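Long-range contact in putative cytoplasmic protein (PDB 2GK3), which is of unknown function but forms hexamers and probably has a fold related to class I glutamine amidotransferases: residues L148-L153 with N190-R195. Sequence-based numbering, arbitrary orientation.
Sequences LPVIML and NQAVAR
Ile-151 and Val-193 face each other as a hydrogen-bonded antiparallel pair: Ile-151 N donates to Val-193 O, and Val-193 N returns a bond of 3.0 Å to Ile-151 O, almost perfectly straight at the hydrogen. Next to them Val-150 and Ala-194 form the non-hydrogen-bonded pair, 4.3 Å between CA atoms. One residue further, Arg-195 N reaches Pro-149 O at 3.0 Å, coming from above the carbonyl plane. The side chain of Arg-195 adds a second bond, to the preceding carbonyl. Its CG is anti to the carbonyl carbon (chi1 -69°), and the chain runs extended past Pro-149 O until NE donates to Leu-148 O at 2.8 Å. That oxygen lies at the edge of the guanidinium, in its plane, whereas Ile-151 CG1 sits over one face, offset toward the rim and 3.7 Å from Arg-195 NH1; the two side chains cross at about a right angle. A further bond from Arg-195 NH2 to Ala-145 O helps fix the group's rotation. Val-150 CB also packs on Ala-192 CB at 3.9 Å. Past Val-193 a water bridges the gap, accepting from Leu-153 N and donating to Gln-191 O. Here Leu-153 CD1 lies 3.5 Å from Gln-191 OE1, while Gln-191 NE2 is hydrogen-bonded to Asp-207 OD2. This short antiparallel ladder of the amidotransferase-like region, extended by the Arg-195 side chain, touches no other chain of the hexamer. Strand 150-151 pairs with the end of strand 185-194, with Pro-149 and Val-150 resting on Val-211 of strand 207-215 and Cys-222 of strand 218-223.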
ATOM      1  N   LEU E 148      26.188  17.260 -14.880  1.00 28.44           N
ATOM      2  CA  LEU E 148      25.117  17.703 -15.800  1.00 28.45           C
ATOM      3  C   LEU E 148      25.300  19.158 -16.219  1.00 28.49           C
ATOM      4  O   LEU E 148      25.839  19.953 -15.451  1.00 28.06           O
ATOM      5  CB  LEU E 148      23.716  17.463 -15.194  1.00 27.90           C
ATOM      6  CG  LEU E 148      23.447  16.032 -14.690  1.00 27.82           C
ATOM      7  CD1 LEU E 148      22.122  15.985 -13.956  1.00 25.63           C
ATOM      8  CD2 LEU E 148      23.519  14.939 -15.805  1.00 25.04           C
ATOM      9  N   PRO E 149      24.878  19.512 -17.453  1.00 28.70           N
ATOM     10  CA  PRO E 149      25.072  20.889 -17.906  1.00 28.76           C
ATOM     11  C   PRO E 149      23.963  21.856 -17.447  1.00 29.16           C
ATOM     12  O   PRO E 149      23.818  22.954 -18.002  1.00 29.34           O
ATOM     13  CB  PRO E 149      25.074  20.738 -19.425  1.00 28.23           C
ATOM     14  CG  PRO E 149      24.139  19.635 -19.674  1.00 27.97           C
ATOM     15  CD  PRO E 149      24.263  18.685 -18.506  1.00 28.36           C
ATOM     16  N   VAL E 150      23.178  21.435 -16.459  1.00 29.87           N
ATOM     17  CA  VAL E 150      22.135  22.283 -15.865  1.00 29.71           C
ATOM     18  C   VAL E 150      22.264  22.299 -14.340  1.00 29.74           C
ATOM     19  O   VAL E 150      22.868  21.399 -13.737  1.00 29.92           O
ATOM     20  CB  VAL E 150      20.690  21.848 -16.285  1.00 30.38           C
ATOM     21  CG1 VAL E 150      20.507  21.938 -17.794  1.00 30.28           C
ATOM     22  CG2 VAL E 150      20.324  20.436 -15.756  1.00 29.49           C
ATOM     23  N   ILE E 151      21.695  23.322 -13.710  1.00 29.33           N
ATOM     24  CA  ILE E 151      21.627  23.381 -12.240  1.00 28.39           C
ATOM     25  C   ILE E 151      20.164  23.171 -11.906  1.00 27.78           C
ATOM     26  O   ILE E 151      19.299  23.791 -12.513  1.00 28.42           O
ATOM     27  CB  ILE E 151      22.170  24.732 -11.705  1.00 28.44           C
ATOM     28  CG1 ILE E 151      23.691  24.794 -11.894  1.00 29.17           C
ATOM     29  CG2 ILE E 151      21.816  24.937 -10.223  1.00 27.17           C
ATOM     30  CD1 ILE E 151      24.224  26.216 -11.974  1.00 31.59           C
HETATM   31  N   MSE E 152      19.884  22.264 -10.984  1.00 26.98           N
HETATM   32  CA  MSE E 152      18.517  21.895 -10.658  1.00 25.72           C
HETATM   33  C   MSE E 152      17.886  22.812  -9.605  1.00 27.35           C
HETATM   34  O   MSE E 152      18.578  23.617  -8.978  1.00 27.12           O
HETATM   35  CB  MSE E 152      18.484  20.445 -10.170  1.00 25.76           C
HETATM   36  CG  MSE E 152      18.198  19.413 -11.284  1.00 25.40           C
HETATM   37 SE   MSE E 152      19.003  17.737 -10.834  0.50 20.28          SE
HETATM   38  CE  MSE E 152      17.959  17.304  -9.357  1.00 29.72           C
ATOM     39  N   LEU E 153      16.579  22.671  -9.400  1.00 28.41           N
ATOM     40  CA  LEU E 153      15.891  23.374  -8.298  1.00 29.87           C
ATOM     41  C   LEU E 153      16.112  22.646  -6.964  1.00 30.15           C
ATOM     42  O   LEU E 153      16.659  21.547  -6.941  1.00 30.74           O
ATOM     43  CB  LEU E 153      14.388  23.538  -8.594  1.00 29.53           C
ATOM     44  CG  LEU E 153      13.967  24.163  -9.936  1.00 30.14           C
ATOM     45  CD1 LEU E 153      12.442  24.359  -9.999  1.00 32.23           C
ATOM     46  CD2 LEU E 153      14.677  25.488 -10.225  1.00 31.88           C
ATOM     47  N   ASN E 190      10.692  19.325 -16.623  1.00 27.16           N
ATOM     48  CA  ASN E 190      11.478  19.642 -15.434  1.00 27.36           C
ATOM     49  C   ASN E 190      12.163  20.990 -15.626  1.00 27.82           C
ATOM     50  O   ASN E 190      12.875  21.199 -16.623  1.00 27.33           O
ATOM     51  CB  ASN E 190      12.543  18.577 -15.186  1.00 26.96           C
ATOM     52  CG  ASN E 190      11.961  17.223 -14.838  1.00 26.75           C
ATOM     53  OD1 ASN E 190      11.913  16.331 -15.686  1.00 29.18           O
ATOM     54  ND2 ASN E 190      11.528  17.054 -13.598  1.00 24.86           N
ATOM     55  N   GLN E 191      11.944  21.905 -14.681  1.00 28.43           N
ATOM     56  CA  GLN E 191      12.554  23.233 -14.747  1.00 28.54           C
ATOM     57  C   GLN E 191      13.970  23.238 -14.204  1.00 28.53           C
ATOM     58  O   GLN E 191      14.206  22.889 -13.060  1.00 28.52           O
ATOM     59  CB  GLN E 191      11.735  24.260 -13.968  1.00 29.21           C
ATOM     60  CG  GLN E 191      12.276  25.687 -14.095  1.00 30.61           C
ATOM     61  CD  GLN E 191      11.361  26.699 -13.468  1.00 35.95           C
ATOM     62  OE1 GLN E 191      11.086  26.648 -12.273  1.00 37.26           O
ATOM     63  NE2 GLN E 191      10.867  27.619 -14.272  1.00 38.23           N
ATOM     64  N   ALA E 192      14.917  23.653 -15.029  1.00 28.83           N
ATOM     65  CA  ALA E 192      16.300  23.763 -14.577  1.00 28.82           C
ATOM     66  C   ALA E 192      16.909  25.063 -15.141  1.00 28.77           C
ATOM     67  O   ALA E 192      16.290  25.743 -15.944  1.00 28.99           O
ATOM     68  CB  ALA E 192      17.102  22.535 -14.985  1.00 27.97           C
ATOM     69  N   VAL E 193      18.091  25.414 -14.662  1.00 28.52           N
ATOM     70  CA  VAL E 193      18.817  26.560 -15.156  1.00 29.06           C
ATOM     71  C   VAL E 193      20.064  26.012 -15.860  1.00 29.15           C
ATOM     72  O   VAL E 193      20.808  25.206 -15.285  1.00 29.30           O
ATOM     73  CB  VAL E 193      19.204  27.520 -13.997  1.00 28.91           C
ATOM     74  CG1 VAL E 193      20.048  28.671 -14.522  1.00 29.12           C
ATOM     75  CG2 VAL E 193      17.931  28.051 -13.271  1.00 28.37           C
ATOM     76  N   ALA E 194      20.271  26.423 -17.107  1.00 29.00           N
ATOM     77  CA  ALA E 194      21.485  26.037 -17.827  1.00 29.66           C
ATOM     78  C   ALA E 194      22.739  26.581 -17.121  1.00 29.81           C
ATOM     79  O   ALA E 194      22.741  27.717 -16.667  1.00 29.53           O
ATOM     80  CB  ALA E 194      21.422  26.544 -19.248  1.00 29.18           C
ATOM     81  N   ARG E 195      23.800  25.779 -17.020  1.00 30.26           N
ATOM     82  CA  ARG E 195      25.093  26.326 -16.598  1.00 30.76           C
ATOM     83  C   ARG E 195      25.481  27.408 -17.634  1.00 31.85           C
ATOM     84  O   ARG E 195      25.232  27.215 -18.832  1.00 31.67           O
ATOM     85  CB  ARG E 195      26.142  25.216 -16.465  1.00 29.92           C
ATOM     86  CG  ARG E 195      25.873  24.272 -15.282  1.00 30.37           C
ATOM     87  CD  ARG E 195      26.969  23.223 -15.050  1.00 30.17           C
ATOM     88  NE  ARG E 195      26.587  22.257 -14.001  1.00 27.72           N
ATOM     89  CZ  ARG E 195      26.687  22.495 -12.696  1.00 30.27           C
ATOM     90  NH1 ARG E 195      27.175  23.661 -12.271  1.00 28.71           N
ATOM     91  NH2 ARG E 195      26.302  21.579 -11.807  1.00 30.66           N
TER
HETATM   92  O   HOH W   1      15.635  21.133 -11.477  1.00 22.99           O